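Local coordinates for transcription initiation factor IIB (Methanocaldococcus jannaschii, PDB 5O9J), which contains a mini-intein of the HINT fold, a self-processing domain that probably excises itself by protein splicing and joins the flanking protein segments, at residues V5-P10 against V21-E26; H74-M79 against G159-L164. All blocks are in the same frame, centred on the assembly; numbering follows the deposited sequence.

Interactions 1 and 2 follow one another along the chain, residues 5-10 with 21-26 closing before 74-79 with 159-164 opens, yet their centres lie only 11 Å apart. One antiparallel sheet joins them: the short, weakly bonded strand 5-6 sits at its edge beside strand 160-165, which pairs on its other side with strand 70-75. Across the first pair, Val5 O and Tyr162 N probably share a backbone hydrogen bond. Tyr162 also reaches back into interaction 1, where its ring packs on Gly25 at the start of helix 24-33 and its hydroxyl approaches the ring of Tyr7. The N-terminal part of the intein is thus tied to a strand from late in the sequence.

Interaction 1: V5-P10 against V21-E26; sequences VDYNEP and VVKIGE
Glu9 O receives the amide of Ile24 at 2.9 Å (O to N), with an N-H...O angle of 158°. The second backbone bond, Gly25 N to Tyr7 O, is 3.0 Å long, with an N-H...O angle of 157°. Both donors belong to the first turn of helix 24-33, whose N-cap position is Lys23. Their acceptors come from the type I turn Asp6-Glu9, where the Asp6 carboxylate accepts a weak bond from Asn8 N and makes a hydrogen bond with Thr157. The turn leads into strand 10-15, and Pro10 pairs with Lys23 at the end of the antiparallel hairpin 10-15/18-23 of this intein splicing domain. There Pro10 CA lies 3.2 Å from Val22 O, a CA-H...O contact.

Tyr7 has CG anti to its backbone N (chi1 -173°), which lays the ring along the start of the helix. Gly25 CA packs over one face, 3.8 Å from the ring centroid, as a CH-pi contact made possible by the missing side chain. Further out, Tyr7 OH reaches Glu26 CA at 3.4 Å. The extended Lys23 chain runs beside Asn8, with CD 3.5 Å from Asn8 OD1. Deeper inside, Ile24 CD1 meets Val5 CB at 3.9 Å, and Phe172 packs against both residues.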
loop_
_atom_site.group_PDB
_atom_site.type_symbol
_atom_site.label_atom_id
_atom_site.label_comp_id
_atom_site.label_asym_id
_atom_site.label_seq_id
_atom_site.Cartn_x
_atom_site.Cartn_y
_atom_site.Cartn_z
ATOM N N VAL A 5 2.025 2.062 -4.983
ATOM C CA VAL A 5 2.278 2.837 -3.777
ATOM C C VAL A 5 3.139 4.067 -4.082
ATOM O O VAL A 5 4.065 3.992 -4.899
ATOM C CB VAL A 5 2.989 1.968 -2.713
ATOM C CG1 VAL A 5 3.042 2.688 -1.401
ATOM C CG2 VAL A 5 2.272 0.631 -2.545
ATOM N N ASP A 6 2.844 5.188 -3.424
ATOM C CA ASP A 6 3.649 6.394 -3.571
ATOM C C ASP A 6 5.051 6.198 -3.008
ATOM O O ASP A 6 5.252 5.469 -2.031
ATOM C CB ASP A 6 2.979 7.590 -2.888
ATOM C CG ASP A 6 3.765 8.891 -3.070
ATOM O OD1 ASP A 6 3.763 9.448 -4.190
ATOM O OD2 ASP A 6 4.387 9.359 -2.094
ATOM N N TYR A 7 6.006 6.870 -3.645
ATOM C CA TYR A 7 7.430 6.797 -3.328
ATOM C C TYR A 7 7.764 6.826 -1.843
ATOM O O TYR A 7 8.601 6.056 -1.378
ATOM C CB TYR A 7 8.155 7.960 -4.014
ATOM C CG TYR A 7 9.670 7.929 -3.929
ATOM C CD1 TYR A 7 10.346 8.445 -2.823
ATOM C CD2 TYR A 7 10.431 7.419 -4.981
ATOM C CE1 TYR A 7 11.731 8.430 -2.758
ATOM C CE2 TYR A 7 11.810 7.400 -4.926
ATOM C CZ TYR A 7 12.454 7.902 -3.815
ATOM O OH TYR A 7 13.826 7.874 -3.774
ATOM N N ASN A 8 7.134 7.733 -1.108
ATOM C CA ASN A 8 7.581 8.023 0.251
ATOM C C ASN A 8 7.194 6.994 1.311
ATOM O O ASN A 8 7.759 7.018 2.395
ATOM C CB ASN A 8 7.071 9.400 0.695
ATOM C CG ASN A 8 8.013 10.532 0.302
ATOM O OD1 ASN A 8 9.145 10.298 -0.121
ATOM N ND2 ASN A 8 7.547 11.771 0.454
ATOM N N GLU A 9 6.247 6.103 1.016
ATOM C CA GLU A 9 5.746 5.192 2.046
ATOM C C GLU A 9 6.842 4.280 2.589
ATOM O O GLU A 9 7.421 3.482 1.855
ATOM C CB GLU A 9 4.592 4.338 1.517
ATOM C CG GLU A 9 3.443 5.133 0.956
ATOM C CD GLU A 9 2.959 6.205 1.896
ATOM O OE1 GLU A 9 2.659 5.885 3.069
ATOM O OE2 GLU A 9 2.878 7.378 1.454
ATOM N N PRO A 10 7.126 4.396 3.890
ATOM C CA PRO A 10 8.129 3.543 4.527
ATOM C C PRO A 10 7.711 2.087 4.561
ATOM O O PRO A 10 6.538 1.783 4.794
ATOM C CB PRO A 10 8.230 4.119 5.943
ATOM C CG PRO A 10 6.980 4.851 6.141
ATOM C CD PRO A 10 6.583 5.394 4.823
ATOM N N VAL A 21 14.550 0.160 7.556
ATOM C CA VAL A 21 13.276 0.837 7.340
ATOM C C VAL A 21 13.456 1.955 6.321
ATOM O O VAL A 21 14.166 2.928 6.581
ATOM C CB VAL A 21 12.717 1.438 8.636
ATOM C CG1 VAL A 21 11.337 2.042 8.379
ATOM C CG2 VAL A 21 12.662 0.399 9.737
ATOM N N VAL A 22 12.824 1.813 5.156
ATOM C CA VAL A 22 13.140 2.673 4.020
ATOM C C VAL A 22 11.916 3.112 3.210
ATOM O O VAL A 22 10.886 2.446 3.215
ATOM C CB VAL A 22 14.128 1.962 3.042
ATOM C CG1 VAL A 22 15.394 1.507 3.767
ATOM C CG2 VAL A 22 13.454 0.777 2.365
ATOM N N LYS A 23 12.041 4.230 2.500
ATOM C CA LYS A 23 11.032 4.621 1.526
ATOM C C LYS A 23 10.941 3.572 0.419
ATOM O O LYS A 23 11.950 3.213 -0.181
ATOM C CB LYS A 23 11.353 5.994 0.935
ATOM C CG LYS A 23 11.581 7.069 1.987
ATOM C CD LYS A 23 11.719 8.452 1.371
ATOM C CE LYS A 23 11.982 9.487 2.452
ATOM N NZ LYS A 23 12.041 10.878 1.927
ATOM N N ILE A 24 9.731 3.084 0.160
ATOM C CA ILE A 24 9.529 2.027 -0.816
ATOM C C ILE A 24 10.077 2.423 -2.199
ATOM O O ILE A 24 10.701 1.614 -2.866
ATOM C CB ILE A 24 8.036 1.644 -0.922
ATOM C CG1 ILE A 24 7.834 0.507 -1.916
ATOM C CG2 ILE A 24 7.168 2.844 -1.304
ATOM C CD1 ILE A 24 6.384 0.075 -2.025
ATOM N N GLY A 25 9.873 3.673 -2.599
ATOM C CA GLY A 25 10.353 4.147 -3.892
ATOM C C GLY A 25 11.867 4.158 -3.992
ATOM O O GLY A 25 12.437 3.831 -5.038
ATOM N N GLU A 26 12.519 4.543 -2.901
ATOM C CA GLU A 26 13.975 4.578 -2.835
ATOM C C GLU A 26 14.588 3.190 -3.030
ATOM O O GLU A 26 15.498 3.011 -3.839
ATOM C CB GLU A 26 14.416 5.165 -1.495
ATOM C CG GLU A 26 15.910 5.408 -1.351
ATOM C CD GLU A 26 16.213 6.429 -0.262
ATOM O OE1 GLU A 26 17.403 6.637 0.059
ATOM O OE2 GLU A 26 15.252 7.032 0.269
#

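Interaction 2: H74-M79 against G159-L164; sequences HPVSEM and GYAYDL
His74 and Ala161 form an antiparallel hydrogen-bonded pair and have the most surface buried by the contact, with Tyr160 next. Ala161 N donates a hydrogen bond to His74 O at 2.9 Å, and His74 N returns a bond to Ala161 O at 3.1 Å, the N-H...O angles being 164° and 157°. The His74 ring is folded back by its first torsion, CG lying between the backbone N and the carbonyl carbon (chi1 57°). One face therefore looks onto Ala161 O, while a weak 3.4 Å bond from His74 ND1 to Pro75 O may bias how the ring is turned. Asp163 OD2 lies at the ring edge, 4.3 Å from His74 NE2 and not in contact; the carboxylate instead accepts hydrogen bonds from the backbone N of Tyr3 and Ala4.

Ala161 CB meets Val76 CG2 at 3.8 Å, and the same methyl of Val76 presses close to the Ala161 amide. Tyr160 turns its ring along Pro75, side by side and pointing the same way, with Pro75 CG over one face and 3.9 Å from Tyr160 CE2. An alanine at Tyr160 would probably leave this side of the proline ring without its aromatic cover and open a gap beside the His74 carbonyl. One residue further, Val76 N bonds to Gly159 O at 3.1 Å. Gly159 has a positive phi at which a side chain would jam against the preceding carbonyl. Pairing thus continues one step beyond the end of strand 70-75, in an antiparallel beta sheet of the all-beta HINT fold of inteins.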
loop_
_atom_site.group_PDB
_atom_site.type_symbol
_atom_site.label_atom_id
_atom_site.label_comp_id
_atom_site.label_asym_id
_atom_site.label_seq_id
_atom_site.Cartn_x
_atom_site.Cartn_y
_atom_site.Cartn_z
ATOM N N HIS A 74 5.728 2.375 -12.248
ATOM C CA HIS A 74 5.183 2.956 -13.472
ATOM C C HIS A 74 4.869 4.422 -13.225
ATOM O O HIS A 74 4.646 4.823 -12.077
ATOM C CB HIS A 74 3.941 2.193 -13.953
ATOM C CG HIS A 74 2.829 2.120 -12.946
ATOM N ND1 HIS A 74 1.809 3.046 -12.886
ATOM C CD2 HIS A 74 2.575 1.211 -11.976
ATOM C CE1 HIS A 74 0.985 2.725 -11.919
ATOM N NE2 HIS A 74 1.409 1.616 -11.339
ATOM N N PRO A 75 4.903 5.245 -14.294
ATOM C CA PRO A 75 4.567 6.663 -14.152
ATOM C C PRO A 75 3.103 6.858 -13.810
ATOM O O PRO A 75 2.248 6.135 -14.322
ATOM C CB PRO A 75 4.876 7.251 -15.541
ATOM C CG PRO A 75 5.763 6.256 -16.200
ATOM C CD PRO A 75 5.353 4.920 -15.657
ATOM N N VAL A 76 2.817 7.839 -12.967
ATOM C CA VAL A 76 1.442 8.167 -12.624
ATOM C C VAL A 76 1.266 9.671 -12.533
ATOM O O VAL A 76 2.143 10.379 -12.040
ATOM C CB VAL A 76 1.014 7.518 -11.292
ATOM C CG1 VAL A 76 0.695 6.058 -11.503
ATOM C CG2 VAL A 76 2.108 7.666 -10.259
ATOM N N SER A 77 0.121 10.151 -13.001
ATOM C CA SER A 77 -0.156 11.583 -13.059
ATOM C C SER A 77 -0.658 12.145 -11.738
ATOM O O SER A 77 -0.196 13.188 -11.271
ATOM C CB SER A 77 -1.189 11.873 -14.150
ATOM O OG SER A 77 -1.957 13.015 -13.816
ATOM N N GLU A 78 -1.615 11.450 -11.139
ATOM C CA GLU A 78 -2.282 11.956 -9.946
ATOM C C GLU A 78 -2.438 10.894 -8.871
ATOM O O GLU A 78 -2.507 9.700 -9.160
ATOM C CB GLU A 78 -3.661 12.503 -10.305
ATOM C CG GLU A 78 -4.589 11.442 -10.878
ATOM C CD GLU A 78 -6.059 11.763 -10.652
ATOM O OE1 GLU A 78 -6.376 12.921 -10.298
ATOM O OE2 GLU A 78 -6.895 10.846 -10.816
ATOM N N MET A 79 -2.497 11.339 -7.626
ATOM C CA MET A 79 -2.895 10.465 -6.541
ATOM C C MET A 79 -3.833 11.207 -5.623
ATOM O O MET A 79 -3.769 12.434 -5.518
ATOM C CB MET A 79 -1.684 9.963 -5.769
ATOM C CG MET A 79 -0.842 8.959 -6.530
ATOM S SD MET A 79 0.481 8.388 -5.470
ATOM C CE MET A 79 0.753 9.895 -4.539
ATOM N N GLY A 159 6.745 10.897 -9.292
ATOM C CA GLY A 159 6.164 10.848 -10.621
ATOM C C GLY A 159 5.937 9.399 -10.998
ATOM O O GLY A 159 5.534 9.084 -12.119
ATOM N N TYR A 160 6.202 8.515 -10.036
ATOM C CA TYR A 160 6.029 7.081 -10.207
ATOM C C TYR A 160 5.272 6.491 -9.005
ATOM O O TYR A 160 5.292 7.054 -7.913
ATOM C CB TYR A 160 7.388 6.393 -10.377
ATOM C CG TYR A 160 8.032 6.546 -11.755
ATOM C CD1 TYR A 160 8.473 7.787 -12.217
ATOM C CD2 TYR A 160 8.227 5.440 -12.579
ATOM C CE1 TYR A 160 9.073 7.920 -13.478
ATOM C CE2 TYR A 160 8.825 5.562 -13.828
ATOM C CZ TYR A 160 9.244 6.800 -14.273
ATOM O OH TYR A 160 9.837 6.912 -15.517
ATOM N N ALA A 161 4.584 5.378 -9.227
ATOM C CA ALA A 161 3.986 4.588 -8.154
ATOM C C ALA A 161 4.649 3.222 -8.165
ATOM O O ALA A 161 5.156 2.793 -9.204
ATOM C CB ALA A 161 2.498 4.468 -8.336
ATOM N N TYR A 162 4.648 2.534 -7.029
ATOM C CA TYR A 162 5.510 1.369 -6.869
ATOM C C TYR A 162 4.793 0.099 -6.407
ATOM O O TYR A 162 3.760 0.152 -5.730
ATOM C CB TYR A 162 6.646 1.716 -5.903
ATOM C CG TYR A 162 7.467 2.895 -6.378
ATOM C CD1 TYR A 162 7.068 4.194 -6.104
ATOM C CD2 TYR A 162 8.626 2.710 -7.124
ATOM C CE1 TYR A 162 7.799 5.283 -6.553
ATOM C CE2 TYR A 162 9.370 3.794 -7.571
ATOM C CZ TYR A 162 8.948 5.076 -7.281
ATOM O OH TYR A 162 9.659 6.171 -7.712
ATOM N N ASP A 163 5.370 -1.041 -6.776
ATOM C CA ASP A 163 4.782 -2.356 -6.530
ATOM C C ASP A 163 5.797 -3.357 -5.978
ATOM O O ASP A 163 6.935 -3.438 -6.448
ATOM C CB ASP A 163 4.186 -2.920 -7.821
ATOM C CG ASP A 163 2.703 -2.631 -7.971
ATOM O OD1 ASP A 163 1.896 -3.359 -7.355
ATOM O OD2 ASP A 163 2.347 -1.670 -8.695
ATOM N N LEU A 164 5.375 -4.131 -4.987
ATOM C CA LEU A 164 6.122 -5.311 -4.583
ATOM C C LEU A 164 5.279 -6.513 -4.960
ATOM O O LEU A 164 4.049 -6.436 -4.941
ATOM C CB LEU A 164 6.423 -5.306 -3.079
ATOM C CG LEU A 164 7.199 -4.125 -2.487
ATOM C CD1 LEU A 164 7.262 -4.215 -0.968
ATOM C CD2 LEU A 164 8.605 -4.055 -3.059
#